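Local structure of prokaryotic transcription elongation factor GreA/GreB (2PN0) at residues Thr55-Met59 with Leu101-Gln106. The protein probably binds RNA polymerase, as a member of the GreA/GreB family of transcription elongation factors with an Rnk-type N-terminal region. Residues are numbered along the deposited sequence; the frame is centred on the assembly and turned at random.
Sequences TVVTM and LLGLAQ
Val56 and Ala105 form a single antiparallel beta bridge, and three backbone hydrogen bonds zip the two loop segments together. The bridge lies in the FKBP-like C-terminal domain of the GreA/GreB family. It joins the loop leading into strand 62-67 to the residue just past the type II turn Leu101-Leu104. Gln106 N gives its hydrogen to Thr55 O at 2.8 Å, in the carbonyl plane. Val57 N to Leu104 O is nearly straight, with 178° at the hydrogen. Val57 O accepts from Gly103 N at 2.9 Å, so both polar backbone atoms of buried Val57 are bonded. Gly103 has a positive phi of 89°, which suits glycine in the turn.

Val57 points its side chain into the turn. Val57 CB and CG1 each sit 3.3 Å from Leu101 O, the carbonyl that also closes the turn by accepting from Leu104 N. Val57 CG2 lies near Leu104 O and reaches Leu104 CB. Val57 also touches Leu78 of strand 77-79. Leu102 starts away from 55-59, but with CG anti to the backbone N (chi1 -177°) and the next torsion near +60°, CD1 comes back beside Val57 O and Met59 N. Leu78 and Ile93 touch both Leu102 and selenomethionine Met59. The Met59 chain bends at chi2 and chi3, and its SE ends 4.1 Å from Leu102 CD1.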
loop_
_atom_site.group_PDB
_atom_site.type_symbol
_atom_site.label_atom_id
_atom_site.label_comp_id
_atom_site.label_asym_id
_atom_site.label_seq_id
_atom_site.Cartn_x
_atom_site.Cartn_y
_atom_site.Cartn_z
ATOM N N THR A 55 19.978 10.778 -1.710
ATOM C CA THR A 55 18.909 10.556 -2.686
ATOM C C THR A 55 18.331 9.153 -2.627
ATOM O O THR A 55 17.370 8.861 -3.362
ATOM C CB THR A 55 19.429 10.730 -4.095
ATOM O OG1 THR A 55 20.644 9.974 -4.223
ATOM C CG2 THR A 55 19.682 12.207 -4.406
ATOM N N VAL A 56 18.914 8.275 -1.794
ATOM C CA VAL A 56 18.437 6.876 -1.618
ATOM C C VAL A 56 17.416 6.773 -0.476
ATOM O O VAL A 56 17.631 7.334 0.607
ATOM C CB VAL A 56 19.650 5.886 -1.398
ATOM C CG1 VAL A 56 19.169 4.477 -0.922
ATOM C CG2 VAL A 56 20.474 5.777 -2.660
ATOM N N VAL A 57 16.310 6.044 -0.725
ATOM C CA VAL A 57 15.250 5.850 0.274
ATOM C C VAL A 57 15.678 4.833 1.334
ATOM O O VAL A 57 15.926 3.672 1.028
ATOM C CB VAL A 57 13.932 5.370 -0.386
ATOM C CG1 VAL A 57 12.855 5.184 0.693
ATOM C CG2 VAL A 57 13.445 6.424 -1.378
ATOM N N THR A 58 15.769 5.302 2.572
ATOM C CA THR A 58 16.102 4.463 3.706
ATOM C C THR A 58 14.912 4.420 4.650
ATOM O O THR A 58 13.948 5.165 4.497
ATOM C CB THR A 58 17.341 5.000 4.463
ATOM O OG1 THR A 58 17.090 6.348 4.918
ATOM C CG2 THR A 58 18.519 5.003 3.530
HETATM N N MSE A 59 14.973 3.557 5.645
HETATM C CA MSE A 59 13.959 3.626 6.720
HETATM C C MSE A 59 13.940 5.067 7.268
HETATM O O MSE A 59 15.006 5.717 7.407
HETATM C CB MSE A 59 14.278 2.599 7.815
HETATM C CG MSE A 59 14.167 1.126 7.364
HETATM SE SE MSE A 59 12.404 0.699 6.562
HETATM C CE MSE A 59 11.288 1.281 8.043
ATOM N N LEU A 101 9.389 0.672 -1.423
ATOM C CA LEU A 101 10.058 1.994 -1.441
ATOM C C LEU A 101 11.516 1.910 -0.994
ATOM O O LEU A 101 12.342 2.691 -1.453
ATOM C CB LEU A 101 9.330 3.038 -0.553
ATOM C CG LEU A 101 7.997 3.571 -1.057
ATOM C CD1 LEU A 101 7.371 4.539 0.004
ATOM C CD2 LEU A 101 8.139 4.297 -2.430
ATOM N N LEU A 102 11.807 0.990 -0.080
ATOM C CA LEU A 102 13.140 0.887 0.521
ATOM C C LEU A 102 14.111 0.643 -0.609
ATOM O O LEU A 102 13.899 -0.219 -1.450
ATOM C CB LEU A 102 13.177 -0.290 1.489
ATOM C CG LEU A 102 14.499 -0.457 2.240
ATOM C CD1 LEU A 102 14.696 0.753 3.190
ATOM C CD2 LEU A 102 14.482 -1.829 2.954
ATOM N N GLY A 103 15.163 1.430 -0.645
ATOM C CA GLY A 103 16.215 1.196 -1.630
ATOM C C GLY A 103 16.015 1.896 -2.967
ATOM O O GLY A 103 16.963 1.963 -3.791
ATOM N N LEU A 104 14.825 2.444 -3.201
ATOM C CA LEU A 104 14.601 3.234 -4.415
ATOM C C LEU A 104 15.407 4.550 -4.302
ATOM O O LEU A 104 15.964 4.876 -3.222
ATOM C CB LEU A 104 13.119 3.542 -4.600
ATOM C CG LEU A 104 12.276 2.307 -4.896
ATOM C CD1 LEU A 104 10.868 2.862 -5.273
ATOM C CD2 LEU A 104 12.877 1.492 -6.001
ATOM N N ALA A 105 15.506 5.287 -5.407
ATOM C CA ALA A 105 16.258 6.551 -5.394
ATOM C C ALA A 105 15.481 7.705 -6.053
ATOM O O ALA A 105 14.569 7.458 -6.838
ATOM C CB ALA A 105 17.585 6.364 -6.082
ATOM N N GLN A 106 15.855 8.945 -5.716
ATOM C CA GLN A 106 15.310 10.142 -6.356
ATOM C C GLN A 106 15.336 9.957 -7.876
ATOM O O GLN A 106 16.333 9.466 -8.441
ATOM C CB GLN A 106 16.133 11.388 -5.947
ATOM C CG GLN A 106 15.497 12.758 -6.297
ATOM C CD GLN A 106 15.732 13.182 -7.761
ATOM O OE1 GLN A 106 16.622 12.646 -8.430
ATOM N NE2 GLN A 106 14.921 14.113 -8.265
#